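Local structure of predicted metal-dependent hydrolase of the TIM-barrel fold (Lactobacillus casei, 2QPX) at residues Asp16-Phe21 / Pro224-Val229; Ser317-Ser320 / Met325-Leu328; Val229-Ala234 / Ile286-Asn291; Phe95-Ile100 / Tyr368-Glu373. The protein is of unknown precise function but binds two zinc ions in a TIM barrel and is probably a hydrolase of the amidohydrolase type. One frame throughout, in Å; residues are numbered along the deposited sequence.

Interaction 1 of 4, residues Asp16-Phe21 / Pro224-Val229. With ZN (zinc ion), chain B.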
# COMPACT_ATOMS: atom_id res chain seq x y z
N ASP A 16 -23.13 -15.28 -4.34
CA ASP A 16 -22.79 -13.99 -3.72
C ASP A 16 -22.85 -14.19 -2.21
O ASP A 16 -23.92 -14.10 -1.60
CB ASP A 16 -23.77 -12.90 -4.16
CG ASP A 16 -23.25 -11.49 -3.91
OD1 ASP A 16 -22.32 -11.32 -3.08
OD2 ASP A 16 -23.85 -10.55 -4.52
N HIS A 17 -21.68 -14.43 -1.62
CA HIS A 17 -21.63 -14.91 -0.22
C HIS A 17 -21.85 -13.81 0.82
O HIS A 17 -22.03 -14.12 2.00
CB HIS A 17 -20.36 -15.72 0.08
CG HIS A 17 -19.23 -14.86 0.48
ND1 HIS A 17 -18.86 -14.70 1.80
CD2 HIS A 17 -18.44 -14.02 -0.25
CE1 HIS A 17 -17.93 -13.77 1.87
NE2 HIS A 17 -17.64 -13.35 0.64
N HIS A 18 -21.81 -12.54 0.40
CA HIS A 18 -22.08 -11.44 1.28
C HIS A 18 -22.71 -10.28 0.53
O HIS A 18 -22.03 -9.61 -0.27
CB HIS A 18 -20.81 -10.96 1.99
CG HIS A 18 -21.07 -9.76 2.84
ND1 HIS A 18 -21.59 -9.84 4.11
CD2 HIS A 18 -20.95 -8.44 2.56
CE1 HIS A 18 -21.76 -8.62 4.59
NE2 HIS A 18 -21.40 -7.75 3.66
N CYS A 19 -23.97 -9.99 0.85
CA CYS A 19 -24.68 -8.90 0.21
C CYS A 19 -25.83 -8.47 1.12
O CYS A 19 -25.92 -8.90 2.26
CB CYS A 19 -25.11 -9.29 -1.22
SG CYS A 19 -26.15 -10.78 -1.25
N HIS A 20 -26.72 -7.63 0.61
CA HIS A 20 -27.64 -6.88 1.44
C HIS A 20 -29.03 -6.72 0.76
O HIS A 20 -29.21 -6.93 -0.46
CB HIS A 20 -27.04 -5.52 1.74
CG HIS A 20 -25.83 -5.59 2.63
ND1 HIS A 20 -25.90 -5.96 3.95
CD2 HIS A 20 -24.51 -5.34 2.38
CE1 HIS A 20 -24.67 -5.98 4.47
NE2 HIS A 20 -23.81 -5.60 3.54
N PHE A 21 -30.02 -6.39 1.58
CA PHE A 21 -31.38 -6.23 1.10
C PHE A 21 -31.49 -5.22 -0.04
O PHE A 21 -30.83 -4.16 -0.06
CB PHE A 21 -32.29 -5.70 2.18
CG PHE A 21 -32.49 -6.61 3.35
CD1 PHE A 21 -33.08 -7.84 3.23
CD2 PHE A 21 -32.12 -6.20 4.62
CE1 PHE A 21 -33.32 -8.64 4.35
CE2 PHE A 21 -32.34 -7.00 5.72
CZ PHE A 21 -32.95 -8.22 5.57
N PRO A 224 -19.42 -20.17 8.70
CA PRO A 224 -18.41 -19.13 8.70
C PRO A 224 -18.73 -17.89 9.50
O PRO A 224 -19.91 -17.59 9.74
CB PRO A 224 -18.29 -18.77 7.22
CG PRO A 224 -18.85 -19.97 6.49
CD PRO A 224 -19.94 -20.38 7.33
N LEU A 225 -17.66 -17.18 9.87
CA LEU A 225 -17.76 -15.86 10.52
C LEU A 225 -17.09 -14.86 9.61
O LEU A 225 -15.89 -14.90 9.38
CB LEU A 225 -17.08 -15.85 11.90
CG LEU A 225 -16.98 -14.49 12.61
CD1 LEU A 225 -18.38 -13.86 12.83
CD2 LEU A 225 -16.19 -14.71 13.95
N GLN A 226 -17.91 -13.93 9.12
CA GLN A 226 -17.46 -12.85 8.26
C GLN A 226 -17.10 -11.63 9.10
O GLN A 226 -17.78 -11.33 10.10
CB GLN A 226 -18.60 -12.43 7.33
CG GLN A 226 -19.24 -13.54 6.53
CD GLN A 226 -20.42 -13.05 5.67
OE1 GLN A 226 -20.99 -11.99 5.96
NE2 GLN A 226 -20.81 -13.83 4.64
N PHE A 227 -16.06 -10.91 8.69
CA PHE A 227 -15.70 -9.60 9.25
C PHE A 227 -15.65 -8.56 8.14
O PHE A 227 -14.93 -8.74 7.15
CB PHE A 227 -14.32 -9.62 9.89
CG PHE A 227 -14.26 -10.34 11.19
CD1 PHE A 227 -14.11 -11.71 11.25
CD2 PHE A 227 -14.31 -9.63 12.39
CE1 PHE A 227 -14.01 -12.36 12.46
CE2 PHE A 227 -14.21 -10.28 13.59
CZ PHE A 227 -14.05 -11.65 13.63
N HIS A 228 -16.29 -7.42 8.35
CA HIS A 228 -15.95 -6.25 7.50
C HIS A 228 -14.49 -5.90 7.71
O HIS A 228 -14.09 -5.76 8.86
CB HIS A 228 -16.83 -5.05 7.89
CG HIS A 228 -16.54 -3.83 7.08
ND1 HIS A 228 -17.29 -3.49 5.98
CD2 HIS A 228 -15.57 -2.88 7.19
CE1 HIS A 228 -16.78 -2.38 5.44
NE2 HIS A 228 -15.74 -2.01 6.15
N VAL A 229 -13.75 -5.66 6.63
CA VAL A 229 -12.36 -5.22 6.70
C VAL A 229 -12.20 -4.03 5.75
O VAL A 229 -12.64 -4.07 4.60
CB VAL A 229 -11.38 -6.36 6.30
CG1 VAL A 229 -9.90 -5.85 6.25
CG2 VAL A 229 -11.53 -7.59 7.26
ZN ZN B . -21.74 -5.68 3.81
O HOH W 1 -20.69 -3.90 3.94
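The amide nitrogen NE2 of Q226 is gripped by two oxygens: the backbone O of H17, 2.9 Å away in a weak, bent hydrogen bond, and the hydroxyl of Y368, which also bonds H17 ND1. The other end of the same amide does different work. H18 ND1 donates to Q226 OE1 over 2.9 Å with an N-H...O angle of 140°, and the nitrogen lies 38° above the carbonyl plane rather than on a lone pair. The amide thus bridges a backbone carbonyl and the neighbouring imidazole. The H18 side chain leaves CA with CG opposite the backbone N (chi1 176°), which points ND1 at Q226 and NE2 at the zinc ion, 2.1 Å away. Q226 is therefore a second-shell residue that fixes the rotation of a first-shell ligand. With a leucine here, H18 ND1 would lose its acceptor and H17 O its donor, and the imidazole would probably be less firmly fixed in its rotation. H20 NE2 also binds the metal at 2.1 Å, so H18 and H20 form the His-X-His pair characteristic of amidohydrolases; D318, the carboxylated K167 and a water are further ligands. H228 belongs to the second zinc site, with H264 and K167. The contact is wholly buried inside the barrel: strand 14-19 lies beside strand 95-101, strand 225-229 lies beside strand 260-264, and the Q226 side chain spans the 8.5 Å between its CA and the CA of H18.

Interaction 2 of 4, residues Ser317-Ser320 / Met325-Leu328. With ZN (zinc ion), chain B.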
# COMPACT_ATOMS: atom_id res chain seq x y z
N SER A 317 -20.53 -9.27 -3.88
CA SER A 317 -20.84 -7.90 -4.31
C SER A 317 -20.84 -6.86 -3.20
O SER A 317 -20.53 -5.69 -3.42
CB SER A 317 -22.22 -7.87 -5.00
OG SER A 317 -23.26 -8.14 -4.07
N ASP A 318 -21.21 -7.27 -1.99
CA ASP A 318 -21.56 -6.32 -0.93
C ASP A 318 -22.68 -5.36 -1.36
O ASP A 318 -22.82 -4.26 -0.79
CB ASP A 318 -20.33 -5.52 -0.38
CG ASP A 318 -20.62 -4.93 0.99
OD1 ASP A 318 -21.37 -5.55 1.75
OD2 ASP A 318 -20.10 -3.86 1.35
N ALA A 319 -23.48 -5.78 -2.34
CA ALA A 319 -24.46 -4.89 -2.91
C ALA A 319 -25.73 -4.80 -2.05
O ALA A 319 -26.13 -5.77 -1.40
CB ALA A 319 -24.83 -5.36 -4.34
N SER A 320 -26.35 -3.62 -2.06
CA SER A 320 -27.68 -3.41 -1.49
C SER A 320 -28.51 -2.65 -2.47
O SER A 320 -28.01 -2.10 -3.46
CB SER A 320 -27.67 -2.62 -0.17
OG SER A 320 -27.50 -1.24 -0.33
N MSE A 325 -26.21 -2.43 -8.49
CA MSE A 325 -25.02 -2.53 -7.68
C MSE A 325 -24.54 -3.97 -7.69
O MSE A 325 -23.33 -4.22 -7.69
CB MSE A 325 -25.27 -2.03 -6.26
CG MSE A 325 -24.04 -2.01 -5.35
SE MSE A 325 -24.36 -1.08 -3.71
CE MSE A 325 -22.59 -1.33 -2.89
N TYR A 326 -25.48 -4.94 -7.66
CA TYR A 326 -25.10 -6.32 -7.83
C TYR A 326 -24.45 -6.58 -9.21
O TYR A 326 -23.38 -7.24 -9.32
CB TYR A 326 -26.34 -7.22 -7.71
CG TYR A 326 -26.81 -7.48 -6.27
CD1 TYR A 326 -27.69 -6.64 -5.62
CD2 TYR A 326 -26.32 -8.59 -5.57
CE1 TYR A 326 -28.09 -6.90 -4.32
CE2 TYR A 326 -26.73 -8.87 -4.28
CZ TYR A 326 -27.62 -8.04 -3.67
OH TYR A 326 -28.01 -8.36 -2.40
N GLY A 327 -25.11 -6.09 -10.25
CA GLY A 327 -24.61 -6.28 -11.61
C GLY A 327 -23.23 -5.70 -11.84
O GLY A 327 -22.40 -6.33 -12.51
N LEU A 328 -23.01 -4.48 -11.34
CA LEU A 328 -21.69 -3.85 -11.56
C LEU A 328 -20.56 -4.63 -10.89
O LEU A 328 -19.50 -4.83 -11.47
CB LEU A 328 -21.67 -2.38 -11.13
CG LEU A 328 -20.40 -1.59 -11.48
CD1 LEU A 328 -20.16 -1.62 -12.95
CD2 LEU A 328 -20.53 -0.14 -10.97
ZN ZN B . -21.74 -5.68 3.81
O HOH W 1 -20.69 -3.90 3.94
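The backbone N of S320 is buried without a hydrogen-bond partner, and facing it at 3.6 Å is the selenium SE of M325, a selenomethionine in this crystal. The extended M325 chain reaches this place by running alongside the 317-320 backbone: its CG packs on A319 CB, and its methyl CE lies 3.6 Å from D318 O. A319 CB in turn sits squarely over the Y326 ring, 3.4 Å from the centroid and 14° off the normal, a close CH-pi contact. Segment 317-320 follows the last barrel strand, 313-314, and carries the aspartate that amidohydrolases place there as a metal ligand. D318 OD1 binds zinc at 2.1 Å, whereas OD2 accepts a hydrogen bond from the zinc-bound water. D318 has positive phi (56°), and the bend is braced by an ST turn in which A319 N donates to S317 OG at 2.9 Å, an angle of 155°. The same OG is hydrogen-bonded to D16 OD2 and lies 3.4 Å from Y326 CD2. The Y326 hydroxyl bonds the backbone O of H20. A valine in place of Y326 would remove the ring under A319 and the hydroxyl, and would probably leave a gap beneath the metal-bearing loop and H20 O without this mate. V37 of helix 30-37 and F59 of helix 54-66 also pack against M325.

Interaction 3 of 4, residues Val229-Ala234 / Ile286-Asn291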
# COMPACT_ATOMS: atom_id res chain seq x y z
N VAL A 229 -13.75 -5.66 6.63
CA VAL A 229 -12.36 -5.22 6.70
C VAL A 229 -12.20 -4.03 5.75
O VAL A 229 -12.64 -4.07 4.60
CB VAL A 229 -11.38 -6.36 6.30
CG1 VAL A 229 -9.90 -5.85 6.25
CG2 VAL A 229 -11.53 -7.59 7.26
N GLY A 230 -11.53 -2.97 6.20
CA GLY A 230 -11.17 -1.86 5.31
C GLY A 230 -12.33 -0.91 5.01
O GLY A 230 -13.13 -0.61 5.90
N TYR A 231 -12.40 -0.45 3.75
CA TYR A 231 -13.40 0.49 3.17
C TYR A 231 -14.69 0.62 3.97
O TYR A 231 -15.54 -0.22 3.90
CB TYR A 231 -13.63 0.12 1.69
CG TYR A 231 -14.41 1.08 0.79
CD1 TYR A 231 -14.79 2.35 1.19
CD2 TYR A 231 -14.80 0.66 -0.46
CE1 TYR A 231 -15.51 3.19 0.36
CE2 TYR A 231 -15.54 1.47 -1.30
CZ TYR A 231 -15.89 2.74 -0.90
OH TYR A 231 -16.61 3.60 -1.73
N GLY A 232 -14.81 1.73 4.69
CA GLY A 232 -16.00 2.04 5.50
C GLY A 232 -16.44 3.48 5.35
O GLY A 232 -15.97 4.20 4.47
N ASP A 233 -17.36 3.92 6.19
CA ASP A 233 -17.81 5.31 6.18
C ASP A 233 -16.90 6.27 6.97
O ASP A 233 -15.89 5.86 7.54
CB ASP A 233 -19.30 5.42 6.62
CG ASP A 233 -19.52 5.12 8.09
OD1 ASP A 233 -18.56 5.18 8.88
OD2 ASP A 233 -20.68 4.84 8.44
N ALA A 234 -17.23 7.56 6.98
CA ALA A 234 -16.38 8.59 7.60
C ALA A 234 -16.26 8.42 9.12
O ALA A 234 -15.34 8.96 9.74
CB ALA A 234 -16.91 10.02 7.26
N ILE A 286 -13.04 -9.11 -2.38
CA ILE A 286 -12.80 -7.67 -2.69
C ILE A 286 -14.11 -6.98 -3.07
O ILE A 286 -14.19 -6.09 -3.88
CB ILE A 286 -11.72 -7.45 -3.76
CG1 ILE A 286 -12.09 -8.16 -5.08
CG2 ILE A 286 -10.35 -7.91 -3.23
CD1 ILE A 286 -11.32 -7.63 -6.33
N SER A 287 -15.18 -7.43 -2.41
CA SER A 287 -16.50 -6.83 -2.49
C SER A 287 -16.44 -5.34 -2.05
O SER A 287 -15.51 -4.91 -1.36
CB SER A 287 -17.47 -7.67 -1.69
OG SER A 287 -17.21 -7.54 -0.30
N LEU A 288 -17.41 -4.53 -2.51
CA LEU A 288 -17.47 -3.09 -2.23
C LEU A 288 -16.45 -2.25 -3.02
O LEU A 288 -16.82 -1.25 -3.63
CB LEU A 288 -17.41 -2.81 -0.71
CG LEU A 288 -18.06 -1.45 -0.32
CD1 LEU A 288 -19.59 -1.38 -0.67
CD2 LEU A 288 -17.82 -1.15 1.19
N LEU A 289 -15.19 -2.65 -3.00
CA LEU A 289 -14.24 -2.15 -3.98
C LEU A 289 -14.70 -2.52 -5.41
O LEU A 289 -14.69 -1.64 -6.28
CB LEU A 289 -12.83 -2.68 -3.68
CG LEU A 289 -11.69 -2.21 -4.62
CD1 LEU A 289 -11.69 -2.91 -5.99
CD2 LEU A 289 -11.62 -0.68 -4.83
N ASP A 290 -15.17 -3.77 -5.61
CA ASP A 290 -15.31 -4.24 -6.94
C ASP A 290 -16.37 -3.45 -7.72
O ASP A 290 -16.19 -3.23 -8.91
CB ASP A 290 -15.45 -5.80 -7.03
CG ASP A 290 -16.58 -6.43 -6.21
OD1 ASP A 290 -17.44 -5.71 -5.62
OD2 ASP A 290 -16.58 -7.75 -6.21
N ASN A 291 -17.43 -3.00 -7.01
CA ASN A 291 -18.53 -2.17 -7.59
C ASN A 291 -18.36 -0.67 -7.33
O ASN A 291 -18.63 0.13 -8.22
CB ASN A 291 -19.94 -2.60 -7.16
CG ASN A 291 -20.06 -3.07 -5.71
OD1 ASN A 291 -19.19 -2.81 -4.88
ND2 ASN A 291 -21.17 -3.78 -5.38
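L288 lays its methyl CD2 over one face of the Y231 ring, 4.2 Å from the centroid and 25° off the normal, in a CH-pi contact displaced toward the rim. The nearest ring atom, Y231 CD2, is 3.9 Å from L288 CD2, and that methyl also lies 3.7 Å from the backbone O of Y231. The two side chains cross at about a right angle, with L288 over the CD2 flank of the ring, its CG by CD2 and CE2. A rare rotation about the tyrosine CB-CG bond (chi2 8°) brings CA nearly into the ring plane and turns the ring's face to the leucine. At the ring's edge, close to its plane, the backbone N of L289 approaches Y231 CD2 at 4.2 Å. One step out, the main chain sets these groups. L288 takes positive phi (75°) and occupies the N-cap position of helix 289-292. On the other side, G230 turns the chain after strand 225-229, and its O accepts from H228 NE2. N291 ND2 bonds the backbone O atoms of S317 and M325, tying this short helix to the D318 loop and to helix 323-342. Further out, the Y231 loop meets the second subunit: G232 O bonds Y274 OH of that chain, and L307 of that chain packs on Y231. No hydrogen bond joins 229-234 to 286-291, so dispersion and CH-pi contact join these two loops after barrel strands; L288 also packs on D318, its side chain about 5 Å from zinc at the nearest atom, and puts an apolar surface beside the metal site.

Interaction 4 of 4, residues Phe95-Ile100 / Tyr368-Glu373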
# COMPACT_ATOMS: atom_id res chain seq x y z
N PHE A 95 -25.96 -15.07 -11.45
CA PHE A 95 -26.10 -15.24 -10.00
C PHE A 95 -26.97 -16.46 -9.72
O PHE A 95 -28.03 -16.63 -10.33
CB PHE A 95 -26.75 -14.02 -9.36
CG PHE A 95 -25.85 -12.81 -9.19
CD1 PHE A 95 -25.63 -11.92 -10.23
CD2 PHE A 95 -25.27 -12.52 -7.95
CE1 PHE A 95 -24.91 -10.76 -10.06
CE2 PHE A 95 -24.54 -11.35 -7.79
CZ PHE A 95 -24.33 -10.49 -8.82
N LYS A 96 -26.54 -17.29 -8.79
CA LYS A 96 -27.34 -18.47 -8.40
C LYS A 96 -27.79 -18.49 -6.94
O LYS A 96 -28.67 -19.26 -6.60
CB LYS A 96 -26.60 -19.76 -8.74
CG LYS A 96 -26.39 -19.97 -10.24
CD LYS A 96 -27.68 -20.07 -11.03
CE LYS A 96 -27.35 -20.26 -12.52
NZ LYS A 96 -28.60 -20.43 -13.29
N GLU A 97 -27.20 -17.66 -6.08
CA GLU A 97 -27.65 -17.58 -4.67
C GLU A 97 -27.13 -16.28 -4.08
O GLU A 97 -26.04 -15.87 -4.43
CB GLU A 97 -27.17 -18.78 -3.86
CG GLU A 97 -27.83 -18.89 -2.50
CD GLU A 97 -27.37 -20.05 -1.68
OE1 GLU A 97 -26.21 -20.47 -1.84
OE2 GLU A 97 -28.20 -20.52 -0.85
N LEU A 98 -27.91 -15.70 -3.17
CA LEU A 98 -27.51 -14.56 -2.36
C LEU A 98 -27.52 -14.93 -0.90
O LEU A 98 -28.50 -15.47 -0.41
CB LEU A 98 -28.47 -13.40 -2.56
CG LEU A 98 -28.73 -12.93 -4.01
CD1 LEU A 98 -29.68 -11.70 -3.96
CD2 LEU A 98 -27.47 -12.73 -4.86
N LEU A 99 -26.43 -14.60 -0.19
CA LEU A 99 -26.41 -14.70 1.27
C LEU A 99 -26.41 -13.27 1.82
O LEU A 99 -25.42 -12.55 1.69
CB LEU A 99 -25.20 -15.50 1.77
CG LEU A 99 -24.87 -16.81 1.04
CD1 LEU A 99 -23.71 -17.56 1.72
CD2 LEU A 99 -26.11 -17.69 0.95
N ILE A 100 -27.53 -12.87 2.41
CA ILE A 100 -27.78 -11.51 2.84
C ILE A 100 -27.51 -11.35 4.35
O ILE A 100 -28.07 -12.07 5.19
CB ILE A 100 -29.21 -11.05 2.55
CG1 ILE A 100 -29.37 -10.86 1.01
CG2 ILE A 100 -29.57 -9.79 3.33
CD1 ILE A 100 -30.74 -10.43 0.52
N TYR A 368 -20.23 -22.56 3.03
CA TYR A 368 -21.51 -22.24 3.58
C TYR A 368 -22.51 -23.39 3.46
O TYR A 368 -23.68 -23.25 3.82
CB TYR A 368 -22.11 -20.97 2.98
CG TYR A 368 -21.33 -19.69 3.26
CD1 TYR A 368 -20.32 -19.24 2.43
CD2 TYR A 368 -21.63 -18.92 4.37
CE1 TYR A 368 -19.64 -18.06 2.67
CE2 TYR A 368 -20.95 -17.74 4.62
CZ TYR A 368 -19.94 -17.32 3.79
OH TYR A 368 -19.28 -16.14 4.00
N HIS A 369 -22.03 -24.53 2.97
CA HIS A 369 -22.88 -25.73 2.88
C HIS A 369 -24.08 -25.53 1.94
O HIS A 369 -25.21 -25.93 2.26
CB HIS A 369 -23.33 -26.20 4.26
CG HIS A 369 -22.23 -26.36 5.25
ND1 HIS A 369 -21.26 -27.33 5.14
CD2 HIS A 369 -21.91 -25.64 6.35
CE1 HIS A 369 -20.40 -27.21 6.14
NE2 HIS A 369 -20.79 -26.20 6.91
N GLN A 370 -23.82 -24.88 0.80
CA GLN A 370 -24.86 -24.55 -0.17
C GLN A 370 -24.68 -25.31 -1.48
O GLN A 370 -25.11 -24.86 -2.53
CB GLN A 370 -24.91 -23.04 -0.43
CG GLN A 370 -25.08 -22.22 0.86
CD GLN A 370 -26.42 -22.50 1.51
OE1 GLN A 370 -27.48 -22.33 0.88
NE2 GLN A 370 -26.39 -22.94 2.78
N GLU A 371 -24.06 -26.48 -1.40
CA GLU A 371 -23.80 -27.28 -2.62
C GLU A 371 -25.05 -27.55 -3.43
O GLU A 371 -25.05 -27.44 -4.66
CB GLU A 371 -23.13 -28.61 -2.27
CG GLU A 371 -21.75 -28.46 -1.64
CD GLU A 371 -21.72 -28.46 -0.11
OE1 GLU A 371 -22.75 -28.18 0.55
OE2 GLU A 371 -20.65 -28.79 0.43
N ARG A 372 -26.13 -27.86 -2.75
CA ARG A 372 -27.38 -28.16 -3.46
C ARG A 372 -27.90 -27.04 -4.37
O ARG A 372 -28.40 -27.29 -5.48
CB ARG A 372 -28.43 -28.55 -2.42
CG ARG A 372 -29.79 -28.86 -2.95
CD ARG A 372 -30.65 -29.30 -1.77
NE ARG A 372 -30.24 -30.61 -1.29
CZ ARG A 372 -30.60 -31.13 -0.12
N GLU A 373 -27.77 -25.80 -3.91
CA GLU A 373 -28.24 -24.65 -4.64
C GLU A 373 -27.41 -24.36 -5.87
O GLU A 373 -27.87 -23.70 -6.82
CB GLU A 373 -28.24 -23.42 -3.69
CG GLU A 373 -29.38 -23.38 -2.66
CD GLU A 373 -29.26 -24.31 -1.46
OE1 GLU A 373 -28.16 -24.88 -1.17
OE2 GLU A 373 -30.28 -24.45 -0.76
O HOH W 2 -29.69 -21.52 -7.78
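CG of E97 stands anti to the backbone N (chi1 -168°) and the chain runs straight on from there, while Q370 folds back at its second torsion (chi2 -65°); together these turns bring E97 OE2 to 2.6 Å from Q370 OE1. The amide's rotation is set partly within its own segment, where Q370 NE2 donates to Y368 O over 2.9 Å at a nearly straight 169°, and partly by K125 at OE1, leaving OE1 directed at the carboxylate. E97 OE1 rests on the aliphatic part of the glutamine, 3.2 Å from Q370 CB. Segment 368-373 leaves helix 349-367 through a Schellman motif at H369, then lies against strand 95-101, the middle strand of the sheet 14-19, 95-101, 124-127. Here L99 CD1 sits over one face of the Y368 ring, 3.7 Å from the centroid, in a CH-pi contact offset toward the rim. E373 CG packs 3.6 Å from E97 OE2, and the two acid groups are close, with E97 OE2 4.4 Å from E373 OE1. K125, on strand 124-127, makes a salt bridge with E373 OE2 and a hydrogen bond with Q370 OE1, and probably offsets part of this negative charge.

How the interactions relate
Interactions 1 and 2 meet at one zinc ion, which binds H18, H20 and D318 along with their shared water. Beyond the metal they are tied by D16 OD2 to S317 OG at 2.5 Å and H20 O to Y326 OH at 2.7 Å. Interaction 4 joins the second shell through the Y368 hydroxyl OH, 2.7 Å from H17 ND1 and 2.8 Å from Q226 NE2. Interaction 3 flanks the site from another side: L288 CD1 lies 3.2 Å from D318 OD2, and N291 ND2 lies 2.8 Å from S317 O. It shares V229 with interaction 1, whereas interactions 3 and 4 stay about 8 Å apart at their nearest atoms.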